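Local coordinates for protein aminopeptidase N (Francisella tularensis subsp. tularensis, PDB 5DLL) that probably removes N-terminal amino acids from peptides released by intracellular protein breakdown, as a zinc-dependent aminopeptidase of the M1 family, at residues A[497-502]-A[512-517]; A[533-538]-A[560-565]. All blocks are in the same frame, centred on the assembly; numbering follows the deposited sequence.

Contact 1: residues A[497-502]-A[512-517]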
loop_
_atom_site.group_PDB
_atom_site.type_symbol
_atom_site.label_atom_id
_atom_site.label_comp_id
_atom_site.label_asym_id
_atom_site.label_seq_id
_atom_site.Cartn_x
_atom_site.Cartn_y
_atom_site.Cartn_z
ATOM N N VAL A 497 14.588 0.646 -20.707
ATOM C CA VAL A 497 13.539 1.210 -21.551
ATOM C C VAL A 497 12.886 0.105 -22.376
ATOM O O VAL A 497 13.403 -0.287 -23.424
ATOM C CB VAL A 497 14.098 2.284 -22.505
ATOM C CG1 VAL A 497 12.964 3.131 -23.068
ATOM C CG2 VAL A 497 15.118 3.156 -21.789
ATOM N N LYS A 498 11.755 -0.398 -21.888
ATOM C CA LYS A 498 10.982 -1.413 -22.599
ATOM C C LYS A 498 10.217 -0.729 -23.721
ATOM O O LYS A 498 9.454 0.210 -23.477
ATOM C CB LYS A 498 10.020 -2.130 -21.650
ATOM C CG LYS A 498 9.371 -3.360 -22.254
ATOM C CD LYS A 498 8.406 -4.023 -21.289
ATOM C CE LYS A 498 7.570 -5.073 -22.005
ATOM N NZ LYS A 498 6.570 -5.705 -21.103
ATOM N N MET A 499 10.421 -1.196 -24.949
ATOM C CA MET A 499 9.991 -0.435 -26.118
ATOM C C MET A 499 9.653 -1.280 -27.342
ATOM O O MET A 499 9.864 -2.494 -27.370
ATOM C CB MET A 499 11.069 0.602 -26.475
ATOM C CG MET A 499 12.475 0.040 -26.658
ATOM S SD MET A 499 12.839 -0.548 -28.324
ATOM C CE MET A 499 12.927 0.996 -29.225
ATOM N N GLY A 500 9.096 -0.602 -28.342
ATOM C CA GLY A 500 8.805 -1.186 -29.644
ATOM C C GLY A 500 8.654 -0.077 -30.667
ATOM O O GLY A 500 8.609 1.101 -30.310
ATOM N N LEU A 501 8.594 -0.448 -31.940
ATOM C CA LEU A 501 8.332 0.510 -33.011
ATOM C C LEU A 501 7.047 0.121 -33.718
ATOM O O LEU A 501 6.751 -1.064 -33.875
ATOM C CB LEU A 501 9.494 0.550 -34.006
ATOM C CG LEU A 501 10.839 1.042 -33.462
ATOM C CD1 LEU A 501 11.899 0.983 -34.551
ATOM C CD2 LEU A 501 10.727 2.450 -32.893
ATOM N N ILE A 502 6.283 1.125 -34.135
ATOM C CA ILE A 502 5.033 0.908 -34.849
ATOM C C ILE A 502 5.097 1.656 -36.182
ATOM O O ILE A 502 5.142 2.886 -36.206
ATOM C CB ILE A 502 3.817 1.388 -34.020
ATOM C CG1 ILE A 502 3.968 0.991 -32.546
ATOM C CG2 ILE A 502 2.522 0.817 -34.582
ATOM C CD1 ILE A 502 2.847 1.492 -31.659
ATOM N N GLN A 512 11.955 -5.026 -27.861
ATOM C CA GLN A 512 13.012 -5.440 -26.943
ATOM C C GLN A 512 13.102 -4.473 -25.762
ATOM O O GLN A 512 12.363 -3.489 -25.699
ATOM C CB GLN A 512 14.356 -5.487 -27.677
ATOM C CG GLN A 512 14.830 -4.133 -28.189
ATOM C CD GLN A 512 16.139 -4.205 -28.955
ATOM O OE1 GLN A 512 16.729 -5.276 -29.110
ATOM N NE2 GLN A 512 16.603 -3.057 -29.437
ATOM N N VAL A 513 14.012 -4.765 -24.835
ATOM C CA VAL A 513 14.366 -3.844 -23.755
ATOM C C VAL A 513 15.772 -3.310 -24.028
ATOM O O VAL A 513 16.711 -4.093 -24.182
ATOM C CB VAL A 513 14.354 -4.544 -22.378
ATOM C CG1 VAL A 513 14.766 -3.575 -21.274
ATOM C CG2 VAL A 513 12.983 -5.146 -22.087
ATOM N N ILE A 514 15.910 -1.988 -24.104
ATOM C CA ILE A 514 17.229 -1.359 -24.232
ATOM C C ILE A 514 17.591 -0.638 -22.932
ATOM O O ILE A 514 16.721 -0.366 -22.099
ATOM C CB ILE A 514 17.326 -0.400 -25.445
ATOM C CG1 ILE A 514 16.312 0.744 -25.346
ATOM C CG2 ILE A 514 17.128 -1.170 -26.742
ATOM C CD1 ILE A 514 16.566 1.861 -26.335
ATOM N N GLU A 515 18.875 -0.334 -22.769
ATOM C CA GLU A 515 19.394 0.179 -21.505
ATOM C C GLU A 515 20.076 1.525 -21.678
ATOM O O GLU A 515 20.760 1.755 -22.673
ATOM C CB GLU A 515 20.369 -0.834 -20.904
ATOM C CG GLU A 515 19.673 -2.082 -20.382
ATOM C CD GLU A 515 20.564 -3.308 -20.375
ATOM O OE1 GLU A 515 21.785 -3.173 -20.154
ATOM O OE2 GLU A 515 20.033 -4.416 -20.585
ATOM N N LEU A 516 19.874 2.406 -20.702
ATOM C CA LEU A 516 20.540 3.705 -20.661
ATOM C C LEU A 516 21.414 3.786 -19.411
ATOM O O LEU A 516 20.924 4.075 -18.319
ATOM C CB LEU A 516 19.506 4.831 -20.676
ATOM C CG LEU A 516 20.032 6.263 -20.587
ATOM C CD1 LEU A 516 20.923 6.595 -21.775
ATOM C CD2 LEU A 516 18.867 7.236 -20.498
ATOM N N LYS A 517 22.709 3.526 -19.591
ATOM C CA LYS A 517 23.678 3.499 -18.495
ATOM C C LYS A 517 24.579 4.729 -18.518
ATOM O O LYS A 517 25.683 4.700 -17.976
ATOM C CB LYS A 517 24.558 2.251 -18.611
ATOM C CG LYS A 517 23.806 0.946 -18.782
ATOM C CD LYS A 517 24.781 -0.212 -18.863
ATOM C CE LYS A 517 24.089 -1.489 -19.294
ATOM N NZ LYS A 517 24.990 -2.672 -19.216
#
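Backbone hydrogen bonds set the register between 497-502 and 512-517. Val-497 and Ile-514 form an antiparallel hydrogen-bonded pair: Val-497 N meets Ile-514 O at 2.7 Å, nearly along the C=O axis, and Ile-514 N returns to Val-497 O at 3.1 Å from above the carbonyl plane. Met-499 N donates to Gln-512 O at 3.1 Å, again nearly along the C=O axis, whereas the return bond from Gln-512 N to Met-499 O is weak at 3.3 Å. Between them lies the non-hydrogen-bonded pair Lys-498 and Val-513. This ladder joins the two arms of a β-hairpin, strands 495-502 and 508-516, in the Ig-like domain of the M1 aminopeptidase. Apolar packing is concentrated on the face bearing Val-497, Met-499, Gln-512 and Ile-514. Ile-514 holds CG1 between its backbone N and carbonyl carbon (chi1 60°), bringing it 3.9 Å from Val-497 CB and 4.1 Å from Met-499 CG. Met-499 bends at chi2 and chi3 and runs alongside Gln-512, SD 4.1 Å from Gln-512 CG; both touch Phe-525. On the other face, Lys-498 passes Val-513 at a slant, CG 4.0 Å from Val-513 CG2. The extended lysine chain then leads away from the partner strand, and its NZ forms a salt bridge with Asp-539.

Contact 2: residues A[533-538]-A[560-565]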
loop_
_atom_site.group_PDB
_atom_site.type_symbol
_atom_site.label_atom_id
_atom_site.label_comp_id
_atom_site.label_asym_id
_atom_site.label_seq_id
_atom_site.Cartn_x
_atom_site.Cartn_y
_atom_site.Cartn_z
ATOM N N VAL A 533 6.511 5.511 -35.348
ATOM C CA VAL A 533 6.271 6.157 -34.060
ATOM C C VAL A 533 6.706 5.173 -32.971
ATOM O O VAL A 533 6.453 3.967 -33.073
ATOM C CB VAL A 533 4.796 6.613 -33.883
ATOM C CG1 VAL A 533 3.810 5.506 -34.244
ATOM C CG2 VAL A 533 4.549 7.127 -32.466
ATOM N N ALA A 534 7.379 5.688 -31.946
ATOM C CA ALA A 534 7.998 4.841 -30.927
ATOM C C ALA A 534 7.067 4.597 -29.739
ATOM O O ALA A 534 6.414 5.521 -29.250
ATOM C CB ALA A 534 9.306 5.461 -30.457
ATOM N N SER A 535 7.003 3.341 -29.302
ATOM C CA SER A 535 6.322 2.958 -28.067
ATOM C C SER A 535 7.393 2.825 -26.990
ATOM O O SER A 535 8.206 1.905 -27.042
ATOM C CB SER A 535 5.585 1.632 -28.256
ATOM O OG SER A 535 4.977 1.211 -27.052
ATOM N N LEU A 536 7.396 3.746 -26.027
ATOM C CA LEU A 536 8.511 3.883 -25.085
ATOM C C LEU A 536 8.089 3.771 -23.621
ATOM O O LEU A 536 6.998 4.204 -23.241
ATOM C CB LEU A 536 9.217 5.220 -25.313
ATOM C CG LEU A 536 10.133 5.272 -26.538
ATOM C CD1 LEU A 536 10.510 6.708 -26.871
ATOM C CD2 LEU A 536 11.375 4.421 -26.318
ATOM N N PHE A 537 8.981 3.198 -22.812
ATOM C CA PHE A 537 8.733 2.953 -21.389
ATOM C C PHE A 537 7.421 2.193 -21.175
ATOM O O PHE A 537 6.516 2.647 -20.467
ATOM C CB PHE A 537 8.773 4.264 -20.595
ATOM C CG PHE A 537 10.100 4.968 -20.669
ATOM C CD1 PHE A 537 11.155 4.573 -19.856
ATOM C CD2 PHE A 537 10.301 6.011 -21.565
ATOM C CE1 PHE A 537 12.382 5.213 -19.928
ATOM C CE2 PHE A 537 11.526 6.656 -21.642
ATOM C CZ PHE A 537 12.568 6.256 -20.822
ATOM N N ARG A 538 7.343 1.029 -21.812
ATOM C CA ARG A 538 6.172 0.168 -21.729
ATOM C C ARG A 538 6.003 -0.385 -20.319
ATOM O O ARG A 538 6.969 -0.849 -19.711
ATOM C CB ARG A 538 6.305 -0.984 -22.714
ATOM C CG ARG A 538 6.231 -0.566 -24.169
ATOM C CD ARG A 538 6.367 -1.781 -25.070
ATOM N NE ARG A 538 5.927 -1.518 -26.435
ATOM C CZ ARG A 538 5.784 -2.453 -27.372
ATOM N NH1 ARG A 538 6.043 -3.730 -27.101
ATOM N NH2 ARG A 538 5.374 -2.107 -28.589
ATOM N N LYS A 560 -4.042 3.180 -31.237
ATOM C CA LYS A 560 -4.705 2.271 -32.174
ATOM C C LYS A 560 -3.995 0.915 -32.361
ATOM O O LYS A 560 -4.651 -0.130 -32.345
ATOM C CB LYS A 560 -4.876 2.968 -33.531
ATOM C CG LYS A 560 -5.844 2.280 -34.480
ATOM C CD LYS A 560 -6.016 3.081 -35.763
ATOM C CE LYS A 560 -6.723 2.277 -36.843
ATOM N NZ LYS A 560 -8.162 2.059 -36.536
ATOM N N TYR A 561 -2.669 0.934 -32.527
ATOM C CA TYR A 561 -1.919 -0.247 -32.993
ATOM C C TYR A 561 -0.919 -0.875 -32.008
ATOM O O TYR A 561 -0.437 -1.981 -32.262
ATOM C CB TYR A 561 -1.162 0.100 -34.283
ATOM C CG TYR A 561 -2.043 0.392 -35.481
ATOM C CD1 TYR A 561 -2.798 -0.615 -36.079
ATOM C CD2 TYR A 561 -2.102 1.672 -36.033
ATOM C CE1 TYR A 561 -3.597 -0.354 -37.181
ATOM C CE2 TYR A 561 -2.898 1.940 -37.136
ATOM C CZ TYR A 561 -3.643 0.925 -37.706
ATOM O OH TYR A 561 -4.435 1.188 -38.800
ATOM N N ASP A 562 -0.597 -0.188 -30.912
ATOM C CA ASP A 562 0.441 -0.661 -29.981
ATOM C C ASP A 562 0.005 -1.927 -29.232
ATOM O O ASP A 562 -1.111 -1.998 -28.716
ATOM C CB ASP A 562 0.796 0.447 -28.975
ATOM C CG ASP A 562 2.044 0.133 -28.137
ATOM O OD1 ASP A 562 2.561 -1.005 -28.180
ATOM O OD2 ASP A 562 2.511 1.043 -27.420
ATOM N N ASN A 563 0.895 -2.921 -29.185
ATOM C CA ASN A 563 0.672 -4.138 -28.398
ATOM C C ASN A 563 0.505 -3.830 -26.914
ATOM O O ASN A 563 -0.359 -4.407 -26.252
ATOM C CB ASN A 563 1.837 -5.124 -28.567
ATOM C CG ASN A 563 1.787 -5.886 -29.885
ATOM O OD1 ASN A 563 0.716 -6.249 -30.372
ATOM N ND2 ASN A 563 2.957 -6.156 -30.453
ATOM N N ASN A 564 1.339 -2.921 -26.407
ATOM C CA ASN A 564 1.391 -2.597 -24.978
ATOM C C ASN A 564 0.138 -1.880 -24.472
ATOM O O ASN A 564 -0.061 -0.698 -24.746
ATOM C CB ASN A 564 2.626 -1.740 -24.673
ATOM C CG ASN A 564 2.879 -1.587 -23.187
ATOM O OD1 ASN A 564 2.892 -0.477 -22.656
ATOM N ND2 ASN A 564 3.087 -2.706 -22.507
ATOM N N ALA A 565 -0.690 -2.608 -23.726
ATOM C CA ALA A 565 -1.924 -2.064 -23.146
ATOM C C ALA A 565 -1.699 -0.787 -22.328
ATOM O O ALA A 565 -2.514 0.136 -22.374
ATOM C CB ALA A 565 -2.607 -3.118 -22.282
#
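The guanidinium of Arg-538 has Asn-564 CB over one face and Ser-535 CB at its edge, in plane. The Asn-564 amide is turned only 7° from the guanidinium plane but does not stack on it: the two chains run antiparallel, so that the amide lies against CB and CG of Arg-538, with Asn-564 CG 3.6 Å from Arg-538 CG. The contact joins an edge strand of the Ig-like domain and the turn after it (533-538) to the start of the C-terminal helical domain: 562-564 links helices 552-561 and 565-581, with Asp-562 in an Asx turn and Asn-564 at the N-cap of the second helix. Asp-562 OD1 closes the turn on Asn-564 N at 2.9 Å. The same oxygen lies 3.0 Å from Arg-538 NH2, far off the plane of the guanidinium, so this salt bridge rests on charge without an N-H aimed at the oxygen. Arg-538 NH1 has a second carboxylate partner in Glu-511, and Asn-564 OD1 receives the backbone N of Asn-567. The buried hydroxyl of Ser-535, with OG anti to its backbone N (chi1 177°), takes part in three hydrogen bonds. It accepts a nearly straight bond from Arg-538 NE at 3.0 Å, which helps fix the rotation of the guanidinium, and a further bond from Asn-567 ND2. The nearby guanidinium would be expected to favour the charged form of Asp-562. Ser-535 OG in turn donates to Asp-562 OD2 across 2.5 Å, meeting that oxygen from above the carboxylate plane.

How the contacts relate
Both contacts reach the same three-stranded antiparallel sheet; its middle strand, 495-502, belongs to contact 1 and pairs there with strand 508-516, and on its other side with strand 533-535, which is part of contact 2. Gly-500 O and Ser-535 N, 2.9 Å apart, probably hydrogen-bond, as do Lys-498 O and Arg-538 N. Contact 1 is partly buried, with Gln-512 exposed, and relies on backbone bonds and apolar packing within the Ig-like domain. In contact 2, all four touching residues are buried, yet the chemistry is that of charged and polar side chains joining this sheet to the helical domain. Ile-502 CD1 packs on Asp-562 CB between them.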